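PDB 2YQU: 2-oxoglutarate dehydrogenase E3 component from Thermus thermophilus, which probably reoxidises the dihydrolipoyl groups of 2-oxo acid dehydrogenase complexes, passing electrons through bound FAD to NAD(+). Local coordinates for residues K49-T54 with P78-H83; R57-K62 with V185-G190; A191-L196 with Q221-R226. One frame throughout, in Å; residues are numbered along the deposited sequence.

How the contacts relate
Contacts 1 and 2 both use helix 45-63 and touch each other; their centres are about 12 Å apart. L80 CD2 meets L189 CD1 at 3.9 Å, and M81 CE meets W186 CH2 at 3.6 Å. Contact 3 follows on from contact 2, since strand 192-196 comes directly after helix 177-188. Their centres are about 14 Å apart, and H187 NE2 probably bonds Q221 O at 2.8 Å. Contacts 1 and 3 do not touch; their nearest atoms are about 9 Å apart. Only contact 1 reaches the flavin, through K49. The side chain of R188 in contact 2 stays about 13 Å from FAD. Contact 3 lies beside residues linked to NAD(+) binding.

Contact 1. Residues K49-T54 with P78-H83; sequences KALLET and PALMAH. With FAD (flavin-adenine dinucleotide), chain D.
L80 turns CG anti to its backbone N (chi1 -169°), which helps bring its side chain to helix 45-63. T54 answers with OG1 between its own backbone N and carbonyl carbon (chi1 48°). L80 then divides its two methyls. L80 CD1 lies 3.4 Å from T54 OG1. L80 CD2 lies 3.9 Å from L51 CD2, and these two leucines cross at about a right angle. M81 SD adds to this patch, 4.4 Å from L51 CD2. The H83 ring comes obliquely to T54, with H83 CD2 3.6 Å from T54 CG2, and A50 CB packs near the same ring carbon.

The T54 hydroxyl turns back on its own helix, and T54 OG1 donates to A50 O at 2.6 Å. That carbonyl also accepts the backbone N of T54, so two donors grip it. A water donates to both T54 OG1 and L80 O and joins the two helices within a mostly apolar interface. H83 NE2 is hydrogen-bonded to the backbone O of A378 of the second subunit, which ties the ring to the dimer partner.

K49 lies on another side of helix 45-63. K49 NZ donates to FAD N5 at 3.1 Å and makes a salt bridge with E181. The axes of the two segments run at 132°, with 9.7 Å at closest approach. Helix 77-102 thus packs on the helix that carries K49 to the flavin. That helix begins at C45 of the C40-C45 disulphide, probably the redox-active one, as in class-1 pyridine nucleotide-disulphide oxidoreductases.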
loop_
_atom_site.group_PDB
_atom_site.type_symbol
_atom_site.label_atom_id
_atom_site.label_comp_id
_atom_site.label_asym_id
_atom_site.label_seq_id
_atom_site.Cartn_x
_atom_site.Cartn_y
_atom_site.Cartn_z
ATOM N N LYS A 49 1.768 -16.452 4.015
ATOM C CA LYS A 49 2.279 -15.075 3.919
ATOM C C LYS A 49 3.553 -14.874 4.740
ATOM O O LYS A 49 4.436 -14.129 4.321
ATOM C CB LYS A 49 1.198 -14.033 4.242
ATOM C CG LYS A 49 0.553 -13.420 2.976
ATOM C CD LYS A 49 0.212 -14.487 1.905
ATOM C CE LYS A 49 -1.162 -15.036 2.021
ATOM N NZ LYS A 49 -1.382 -16.257 1.123
ATOM N N ALA A 50 3.668 -15.554 5.876
ATOM C CA ALA A 50 4.918 -15.547 6.655
ATOM C C ALA A 50 6.087 -16.030 5.790
ATOM O O ALA A 50 7.143 -15.383 5.730
ATOM C CB ALA A 50 4.779 -16.407 7.911
ATOM N N LEU A 51 5.874 -17.124 5.074
ATOM C CA LEU A 51 6.900 -17.692 4.214
ATOM C C LEU A 51 7.171 -16.794 3.017
ATOM O O LEU A 51 8.309 -16.625 2.627
ATOM C CB LEU A 51 6.509 -19.087 3.721
ATOM C CG LEU A 51 6.524 -20.201 4.778
ATOM C CD1 LEU A 51 6.100 -21.496 4.123
ATOM C CD2 LEU A 51 7.878 -20.376 5.443
ATOM N N LEU A 52 6.124 -16.216 2.442
ATOM C CA LEU A 52 6.286 -15.363 1.270
ATOM C C LEU A 52 7.038 -14.065 1.585
ATOM O O LEU A 52 7.918 -13.653 0.823
ATOM C CB LEU A 52 4.928 -15.032 0.647
ATOM C CG LEU A 52 4.329 -16.174 -0.183
ATOM C CD1 LEU A 52 2.825 -16.016 -0.292
ATOM C CD2 LEU A 52 4.974 -16.239 -1.573
ATOM N N GLU A 53 6.682 -13.410 2.684
ATOM C CA GLU A 53 7.310 -12.135 3.036
ATOM C C GLU A 53 8.791 -12.333 3.332
ATOM O O GLU A 53 9.622 -11.555 2.875
ATOM C CB GLU A 53 6.618 -11.494 4.239
ATOM C CG GLU A 53 5.230 -10.952 3.930
ATOM C CD GLU A 53 5.258 -9.633 3.183
ATOM O OE1 GLU A 53 4.194 -9.016 3.027
ATOM O OE2 GLU A 53 6.343 -9.194 2.759
ATOM N N THR A 54 9.110 -13.376 4.092
ATOM C CA THR A 54 10.483 -13.640 4.514
ATOM C C THR A 54 11.350 -14.142 3.371
ATOM O O THR A 54 12.486 -13.706 3.236
ATOM C CB THR A 54 10.540 -14.637 5.699
ATOM O OG1 THR A 54 9.711 -15.780 5.443
ATOM C CG2 THR A 54 9.971 -14.009 6.962
ATOM N N PRO A 78 15.296 -23.887 9.868
ATOM C CA PRO A 78 14.693 -23.946 11.209
ATOM C C PRO A 78 14.204 -22.579 11.689
ATOM O O PRO A 78 13.117 -22.502 12.251
ATOM C CB PRO A 78 15.834 -24.452 12.105
ATOM C CG PRO A 78 16.810 -25.094 11.185
ATOM C CD PRO A 78 16.671 -24.422 9.864
ATOM N N ALA A 79 14.987 -21.529 11.440
ATOM C CA ALA A 79 14.615 -20.170 11.840
ATOM C C ALA A 79 13.444 -19.650 11.002
ATOM O O ALA A 79 12.571 -18.976 11.527
ATOM C CB ALA A 79 15.809 -19.229 11.730
ATOM N N LEU A 80 13.429 -19.987 9.710
ATOM C CA LEU A 80 12.352 -19.604 8.797
ATOM C C LEU A 80 11.032 -20.225 9.249
ATOM O O LEU A 80 10.009 -19.547 9.324
ATOM C CB LEU A 80 12.673 -20.049 7.361
ATOM C CG LEU A 80 11.763 -19.495 6.251
ATOM C CD1 LEU A 80 12.198 -18.101 5.882
ATOM C CD2 LEU A 80 11.765 -20.392 5.021
ATOM N N MET A 81 11.076 -21.507 9.593
ATOM C CA MET A 81 9.884 -22.239 10.016
ATOM C C MET A 81 9.461 -21.811 11.420
ATOM O O MET A 81 8.270 -21.793 11.730
ATOM C CB MET A 81 10.133 -23.747 9.956
ATOM C CG MET A 81 10.284 -24.274 8.543
ATOM S SD MET A 81 8.753 -24.148 7.618
ATOM C CE MET A 81 9.278 -24.681 6.032
ATOM N N ALA A 82 10.429 -21.442 12.256
ATOM C CA ALA A 82 10.141 -20.972 13.605
ATOM C C ALA A 82 9.372 -19.651 13.551
ATOM O O ALA A 82 8.444 -19.448 14.316
ATOM C CB ALA A 82 11.421 -20.816 14.408
ATOM N N HIS A 83 9.756 -18.768 12.636
ATOM C CA HIS A 83 9.049 -17.504 12.454
ATOM C C HIS A 83 7.602 -17.784 12.031
ATOM O O HIS A 83 6.667 -17.204 12.575
ATOM C CB HIS A 83 9.744 -16.624 11.407
ATOM C CG HIS A 83 8.942 -15.424 11.016
ATOM N ND1 HIS A 83 8.729 -14.365 11.873
ATOM C CD2 HIS A 83 8.271 -15.132 9.877
ATOM C CE1 HIS A 83 7.968 -13.466 11.270
ATOM N NE2 HIS A 83 7.671 -13.910 10.063
HETATM P PA FAD D . -12.136 -22.394 7.146
HETATM O O1A FAD D . -11.653 -23.573 6.387
HETATM O O2A FAD D . -11.060 -21.318 7.343
HETATM O O5B FAD D . -12.733 -22.888 8.546
HETATM C C5B FAD D . -13.563 -24.023 8.589
HETATM C C4B FAD D . -13.367 -24.666 9.945
HETATM O O4B FAD D . -14.455 -25.538 10.177
HETATM C C3B FAD D . -12.098 -25.510 10.025
HETATM O O3B FAD D . -11.274 -25.050 11.073
HETATM C C2B FAD D . -12.592 -26.918 10.300
HETATM O O2B FAD D . -11.764 -27.599 11.216
HETATM C C1B FAD D . -13.984 -26.677 10.862
HETATM N N9A FAD D . -14.985 -27.728 10.653
HETATM C C8A FAD D . -15.395 -28.292 9.472
HETATM N N7A FAD D . -16.380 -29.172 9.731
HETATM C C5A FAD D . -16.605 -29.178 11.066
HETATM C C6A FAD D . -17.490 -29.884 11.876
HETATM N N6A FAD D . -18.454 -30.656 11.380
HETATM N N1A FAD D . -17.460 -29.636 13.224
HETATM C C2A FAD D . -16.601 -28.730 13.794
HETATM N N3A FAD D . -15.734 -28.028 12.984
HETATM C C4A FAD D . -15.741 -28.267 11.652
HETATM N N1 FAD D . -7.472 -16.692 1.480
HETATM C C2 FAD D . -7.267 -15.331 1.403
HETATM O O2 FAD D . -8.216 -14.541 1.391
HETATM N N3 FAD D . -5.987 -14.841 1.337
HETATM C C4 FAD D . -4.907 -15.696 1.337
HETATM O O4 FAD D . -3.804 -15.197 1.478
HETATM C C4X FAD D . -5.095 -17.075 1.421
HETATM N N5 FAD D . -4.014 -17.942 1.424
HETATM C C5X FAD D . -4.242 -19.314 1.512
HETATM C C6 FAD D . -3.149 -20.185 1.512
HETATM C C7 FAD D . -3.358 -21.570 1.598
HETATM C C7M FAD D . -2.155 -22.470 1.702
HETATM C C8 FAD D . -4.652 -22.074 1.687
HETATM C C8M FAD D . -4.902 -23.503 2.098
HETATM C C9 FAD D . -5.741 -21.201 1.682
HETATM C C9A FAD D . -5.543 -19.818 1.586
HETATM N N10 FAD D . -6.628 -18.938 1.567
HETATM C C10 FAD D . -6.394 -17.573 1.489
HETATM C "C1'" FAD D . -8.057 -19.414 1.520
HETATM C "C2'" FAD D . -8.634 -19.330 2.935
HETATM O "O2'" FAD D . -7.879 -20.130 3.832
HETATM C "C3'" FAD D . -10.113 -19.700 2.980
HETATM O "O3'" FAD D . -10.820 -18.953 2.008
HETATM C "C4'" FAD D . -10.713 -19.393 4.347
HETATM O "O4'" FAD D . -10.031 -20.102 5.353
HETATM C "C5'" FAD D . -12.213 -19.710 4.364
HETATM O "O5'" FAD D . -12.740 -19.498 5.654
HETATM P P FAD D . -13.987 -20.366 6.180
HETATM O O1P FAD D . -14.401 -19.856 7.522
HETATM O O2P FAD D . -15.082 -20.451 5.132
HETATM O O3P FAD D . -13.442 -21.875 6.357
HETATM O O HOH W 1 8.795 -17.630 7.621
#

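Contact 2. Residues R57-K62 with V185-G190; sequences RIYEAK and VWHRLG
The Y59 ring lies against the aliphatic start of R188, and the two side chains cross at about a right angle. R188 CG sits over one ring face, 4.1 Å from the centroid of the Y59 ring and 27° off the ring normal. This is a CH-pi contact. The R188 chain is extended from CG to NE and runs past the ring. Its guanidinium plane is turned 28° from the ring plane, and its NH1 bonds to T55 OG1.

At the far end of the tyrosine, Y59 OH comes 3.6 Å from H187 NE2. The two rings meet obliquely, with planes at 59°. H187 NE2 is hydrogen-bonded to Q221 O, which also lies close to Y59 OH. Y59 CD1 also rests 3.7 Å from R188 O. Away from the hydroxyl, on the backbone side of Y59, I58 CG2 and L189 CD2 meet at 4.4 Å.

An alanine in place of Y59 would probably open a gap beside H187 and leave R188 CG without the ring face it packs on.

Helix 177-188 is closed by a Schellman motif, with G190 at positive phi just after it. L189 fits between helix 45-63, L80 of helix 77-102 and L75 of strand 68-75. The contact thus joins the later part of helix 45-63 to the C-terminal end of helix 177-188, while I58 packs on L66 of the second subunit.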
loop_
_atom_site.group_PDB
_atom_site.type_symbol
_atom_site.label_atom_id
_atom_site.label_comp_id
_atom_site.label_asym_id
_atom_site.label_seq_id
_atom_site.Cartn_x
_atom_site.Cartn_y
_atom_site.Cartn_z
ATOM N N ARG A 57 12.449 -11.310 0.942
ATOM C CA ARG A 57 13.614 -10.536 1.396
ATOM C C ARG A 57 14.901 -11.308 1.133
ATOM O O ARG A 57 15.889 -10.750 0.660
ATOM C CB ARG A 57 13.514 -10.225 2.895
ATOM C CG ARG A 57 12.908 -8.886 3.219
ATOM C CD ARG A 57 11.433 -8.820 2.997
ATOM N NE ARG A 57 11.035 -7.775 2.047
ATOM C CZ ARG A 57 9.803 -7.652 1.546
ATOM N NH1 ARG A 57 9.535 -6.672 0.689
ATOM N NH2 ARG A 57 8.836 -8.516 1.877
ATOM N N ILE A 58 14.875 -12.593 1.457
ATOM C CA ILE A 58 16.016 -13.478 1.234
ATOM C C ILE A 58 16.381 -13.512 -0.251
ATOM O O ILE A 58 17.550 -13.351 -0.611
ATOM C CB ILE A 58 15.698 -14.892 1.777
ATOM C CG1 ILE A 58 15.728 -14.872 3.299
ATOM C CG2 ILE A 58 16.686 -15.947 1.248
ATOM C CD1 ILE A 58 15.016 -16.027 3.944
ATOM N N TYR A 59 15.374 -13.681 -1.102
ATOM C CA TYR A 59 15.580 -13.822 -2.535
ATOM C C TYR A 59 16.206 -12.558 -3.110
ATOM O O TYR A 59 17.144 -12.646 -3.898
ATOM C CB TYR A 59 14.254 -14.112 -3.243
ATOM C CG TYR A 59 14.379 -14.550 -4.692
ATOM C CD1 TYR A 59 15.177 -15.635 -5.053
ATOM C CD2 TYR A 59 13.682 -13.887 -5.698
ATOM C CE1 TYR A 59 15.289 -16.044 -6.385
ATOM C CE2 TYR A 59 13.778 -14.290 -7.031
ATOM C CZ TYR A 59 14.583 -15.369 -7.366
ATOM O OH TYR A 59 14.687 -15.774 -8.682
ATOM N N GLU A 60 15.707 -11.390 -2.704
ATOM C CA GLU A 60 16.224 -10.121 -3.231
ATOM C C GLU A 60 17.682 -9.903 -2.820
ATOM O O GLU A 60 18.479 -9.427 -3.622
ATOM C CB GLU A 60 15.378 -8.919 -2.778
ATOM C CG GLU A 60 13.979 -8.838 -3.385
ATOM C CD GLU A 60 13.972 -8.697 -4.899
ATOM O OE1 GLU A 60 13.119 -9.338 -5.550
ATOM O OE2 GLU A 60 14.814 -7.950 -5.442
ATOM N N ALA A 61 18.019 -10.256 -1.583
ATOM C CA ALA A 61 19.394 -10.130 -1.089
ATOM C C ALA A 61 20.335 -11.084 -1.841
ATOM O O ALA A 61 21.492 -10.748 -2.097
ATOM C CB ALA A 61 19.454 -10.383 0.409
ATOM N N LYS A 62 19.829 -12.256 -2.217
ATOM C CA LYS A 62 20.609 -13.223 -2.995
ATOM C C LYS A 62 20.878 -12.729 -4.419
ATOM O O LYS A 62 21.967 -12.928 -4.955
ATOM C CB LYS A 62 19.899 -14.581 -3.042
ATOM C CG LYS A 62 20.006 -15.359 -1.752
ATOM C CD LYS A 62 19.095 -16.572 -1.766
ATOM C CE LYS A 62 19.393 -17.503 -0.595
ATOM N NZ LYS A 62 20.685 -18.221 -0.772
ATOM N N VAL A 185 7.659 -19.791 -3.088
ATOM C CA VAL A 185 8.345 -19.871 -1.803
ATOM C C VAL A 185 9.590 -20.754 -1.931
ATOM O O VAL A 185 10.671 -20.363 -1.517
ATOM C CB VAL A 185 7.421 -20.444 -0.704
ATOM C CG1 VAL A 185 8.221 -20.932 0.501
ATOM C CG2 VAL A 185 6.400 -19.402 -0.268
ATOM N N TRP A 186 9.419 -21.940 -2.509
ATOM C CA TRP A 186 10.500 -22.925 -2.560
ATOM C C TRP A 186 11.478 -22.624 -3.691
ATOM O O TRP A 186 12.682 -22.886 -3.559
ATOM C CB TRP A 186 9.920 -24.347 -2.613
ATOM C CG TRP A 186 9.216 -24.671 -1.328
ATOM C CD1 TRP A 186 7.868 -24.748 -1.130
ATOM C CD2 TRP A 186 9.818 -24.867 -0.048
ATOM N NE1 TRP A 186 7.599 -25.020 0.190
ATOM C CE2 TRP A 186 8.780 -25.093 0.877
ATOM C CE3 TRP A 186 11.140 -24.895 0.411
ATOM C CZ2 TRP A 186 9.022 -25.344 2.232
ATOM C CZ3 TRP A 186 11.381 -25.141 1.758
ATOM C CH2 TRP A 186 10.327 -25.364 2.652
ATOM N N HIS A 187 10.983 -22.021 -4.771
ATOM C CA HIS A 187 11.845 -21.558 -5.855
ATOM C C HIS A 187 12.862 -20.528 -5.344
ATOM O O HIS A 187 14.042 -20.568 -5.701
ATOM C CB HIS A 187 11.023 -20.961 -6.990
ATOM C CG HIS A 187 11.852 -20.242 -8.005
ATOM N ND1 HIS A 187 12.722 -20.895 -8.850
ATOM C CD2 HIS A 187 11.984 -18.923 -8.273
ATOM C CE1 HIS A 187 13.339 -20.006 -9.611
ATOM N NE2 HIS A 187 12.908 -18.803 -9.281
ATOM N N ARG A 188 12.396 -19.616 -4.497
ATOM C CA ARG A 188 13.265 -18.610 -3.896
ATOM C C ARG A 188 14.386 -19.222 -3.061
ATOM O O ARG A 188 15.437 -18.612 -2.898
ATOM C CB ARG A 188 12.454 -17.685 -3.003
ATOM C CG ARG A 188 11.562 -16.763 -3.749
ATOM C CD ARG A 188 10.545 -16.102 -2.851
ATOM N NE ARG A 188 9.804 -15.065 -3.556
ATOM C CZ ARG A 188 8.793 -14.393 -3.022
ATOM N NH1 ARG A 188 8.425 -14.617 -1.769
ATOM N NH2 ARG A 188 8.168 -13.465 -3.742
ATOM N N LEU A 189 14.139 -20.406 -2.506
ATOM C CA LEU A 189 15.109 -21.086 -1.652
ATOM C C LEU A 189 15.983 -22.094 -2.413
ATOM O O LEU A 189 16.781 -22.807 -1.802
ATOM C CB LEU A 189 14.373 -21.776 -0.498
ATOM C CG LEU A 189 13.559 -20.822 0.392
ATOM C CD1 LEU A 189 12.905 -21.575 1.523
ATOM C CD2 LEU A 189 14.416 -19.683 0.942
ATOM N N GLY A 190 15.831 -22.146 -3.731
ATOM C CA GLY A 190 16.739 -22.902 -4.586
ATOM C C GLY A 190 16.121 -24.090 -5.296
ATOM O O GLY A 190 16.812 -24.812 -6.020
#

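Contact 3. Residues A191-L196 with Q221-R226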
loop_
_atom_site.group_PDB
_atom_site.type_symbol
_atom_site.label_atom_id
_atom_site.label_comp_id
_atom_site.label_asym_id
_atom_site.label_seq_id
_atom_site.Cartn_x
_atom_site.Cartn_y
_atom_site.Cartn_z
ATOM N N ALA A 191 14.827 -24.318 -5.081
ATOM C CA ALA A 191 14.137 -25.430 -5.722
ATOM C C ALA A 191 13.947 -25.140 -7.206
ATOM O O ALA A 191 13.663 -24.005 -7.603
ATOM C CB ALA A 191 12.781 -25.690 -5.049
ATOM N N GLU A 192 14.128 -26.168 -8.028
ATOM C CA GLU A 192 13.705 -26.126 -9.420
ATOM C C GLU A 192 12.217 -26.467 -9.395
ATOM O O GLU A 192 11.831 -27.561 -8.974
ATOM C CB GLU A 192 14.471 -27.144 -10.270
ATOM C CG GLU A 192 15.971 -26.900 -10.312
ATOM C CD GLU A 192 16.721 -27.856 -11.227
ATOM O OE1 GLU A 192 16.108 -28.808 -11.755
ATOM O OE2 GLU A 192 17.939 -27.651 -11.411
ATOM N N VAL A 193 11.391 -25.515 -9.797
ATOM C CA VAL A 193 9.945 -25.633 -9.655
ATOM C C VAL A 193 9.296 -25.678 -11.030
ATOM O O VAL A 193 9.600 -24.853 -11.896
ATOM C CB VAL A 193 9.376 -24.468 -8.819
ATOM C CG1 VAL A 193 7.851 -24.578 -8.692
ATOM C CG2 VAL A 193 10.037 -24.440 -7.448
ATOM N N ILE A 194 8.425 -26.669 -11.221
ATOM C CA ILE A 194 7.637 -26.818 -12.431
ATOM C C ILE A 194 6.168 -26.774 -12.048
ATOM O O ILE A 194 5.750 -27.491 -11.148
ATOM C CB ILE A 194 7.941 -28.171 -13.120
ATOM C CG1 ILE A 194 9.421 -28.252 -13.505
ATOM C CG2 ILE A 194 7.045 -28.354 -14.336
ATOM C CD1 ILE A 194 9.868 -29.643 -13.954
ATOM N N VAL A 195 5.390 -25.955 -12.745
ATOM C CA VAL A 195 3.965 -25.806 -12.478
ATOM C C VAL A 195 3.208 -26.361 -13.683
ATOM O O VAL A 195 3.459 -25.952 -14.805
ATOM C CB VAL A 195 3.589 -24.324 -12.251
ATOM C CG1 VAL A 195 2.089 -24.163 -12.032
ATOM C CG2 VAL A 195 4.374 -23.745 -11.077
ATOM N N LEU A 196 2.303 -27.308 -13.440
ATOM C CA LEU A 196 1.508 -27.932 -14.496
ATOM C C LEU A 196 0.051 -27.520 -14.332
ATOM O O LEU A 196 -0.513 -27.673 -13.255
ATOM C CB LEU A 196 1.613 -29.453 -14.401
ATOM C CG LEU A 196 3.032 -30.021 -14.383
ATOM C CD1 LEU A 196 3.011 -31.491 -14.033
ATOM C CD2 LEU A 196 3.698 -29.791 -15.725
ATOM N N GLN A 221 11.571 -15.312 -13.765
ATOM C CA GLN A 221 12.143 -15.561 -12.441
ATOM C C GLN A 221 12.784 -16.943 -12.340
ATOM O O GLN A 221 13.636 -17.174 -11.481
ATOM C CB GLN A 221 11.082 -15.370 -11.350
ATOM C CG GLN A 221 10.716 -13.900 -11.146
ATOM C CD GLN A 221 9.628 -13.643 -10.112
ATOM O OE1 GLN A 221 9.167 -12.503 -9.980
ATOM N NE2 GLN A 221 9.229 -14.674 -9.376
ATOM N N GLY A 222 12.366 -17.858 -13.211
ATOM C CA GLY A 222 12.985 -19.167 -13.328
ATOM C C GLY A 222 12.095 -20.363 -13.015
ATOM O O GLY A 222 12.586 -21.479 -12.955
ATOM N N LEU A 223 10.800 -20.148 -12.810
ATOM C CA LEU A 223 9.863 -21.266 -12.706
ATOM C C LEU A 223 9.585 -21.775 -14.105
ATOM O O LEU A 223 9.587 -21.007 -15.072
ATOM C CB LEU A 223 8.539 -20.832 -12.064
ATOM C CG LEU A 223 8.531 -20.616 -10.548
ATOM C CD1 LEU A 223 9.188 -19.287 -10.181
ATOM C CD2 LEU A 223 7.105 -20.667 -10.029
ATOM N N THR A 224 9.360 -23.074 -14.220
ATOM C CA THR A 224 8.851 -23.649 -15.455
ATOM C C THR A 224 7.337 -23.682 -15.316
ATOM O O THR A 224 6.834 -24.213 -14.334
ATOM C CB THR A 224 9.417 -25.052 -15.652
ATOM O OG1 THR A 224 10.828 -24.965 -15.889
ATOM C CG2 THR A 224 8.850 -25.712 -16.905
ATOM N N ILE A 225 6.629 -23.064 -16.257
ATOM C CA ILE A 225 5.164 -23.054 -16.276
ATOM C C ILE A 225 4.671 -23.736 -17.554
ATOM O O ILE A 225 5.002 -23.314 -18.659
ATOM C CB ILE A 225 4.611 -21.603 -16.239
ATOM C CG1 ILE A 225 5.244 -20.774 -15.110
ATOM C CG2 ILE A 225 3.092 -21.607 -16.108
ATOM C CD1 ILE A 225 4.956 -21.280 -13.729
ATOM N N ARG A 226 3.861 -24.777 -17.399
ATOM C CA ARG A 226 3.340 -25.519 -18.536
ATOM C C ARG A 226 1.833 -25.619 -18.439
ATOM O O ARG A 226 1.305 -26.383 -17.633
ATOM C CB ARG A 226 3.947 -26.912 -18.595
ATOM C CG ARG A 226 5.452 -26.906 -18.750
ATOM C CD ARG A 226 6.045 -28.281 -18.689
ATOM N NE ARG A 226 5.556 -29.092 -19.796
ATOM C CZ ARG A 226 5.771 -30.394 -19.932
ATOM N NH1 ARG A 226 6.474 -31.065 -19.029
ATOM N NH2 ARG A 226 5.282 -31.024 -20.990
HETATM O O HOH W 2 12.102 -25.523 -13.496
HETATM O O HOH W 3 12.775 -23.560 -11.413
#
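V195 and I225 lie side by side and point the same way from two parallel strands. I225 CD1 fills the side of V195, 3.6 Å from V195 CB, and also touches CG2. L223 CD2 sits between V193 and V195, 4.2 Å from V193 CG1 and from V195 CG2.

On the other face, I194 CG1 packs 3.9 Å from T224 CB. L196 CD2 rests against CB and CD of R226. The R226 chain bends at chi3 (63°), and its guanidinium pairs with E249.

The backbones join through three bonds. V193 O takes T224 N, T224 O takes V195 N, and V195 O takes R226 N at 2.9 Å with an N-H...O angle of 165°. A water bridges V193 N and G222 O. A second water donates to V193 O and also bonds T224 OG1.

Helix 208-221 makes the beta-alpha-beta crossover to outermost strand 224-226. The parallel sheet is of Rossmann type, in the probable NAD(+)-binding part, with V195 near G175 and L196 near V231. The chemistry is divided. Backbone bonds set the register. V193, V195, L223 and I225 make one apolar face, while the other mixes I194 and L196 with T224 and the R226 chain. Waters bridge the polar groups at the start of the pairing.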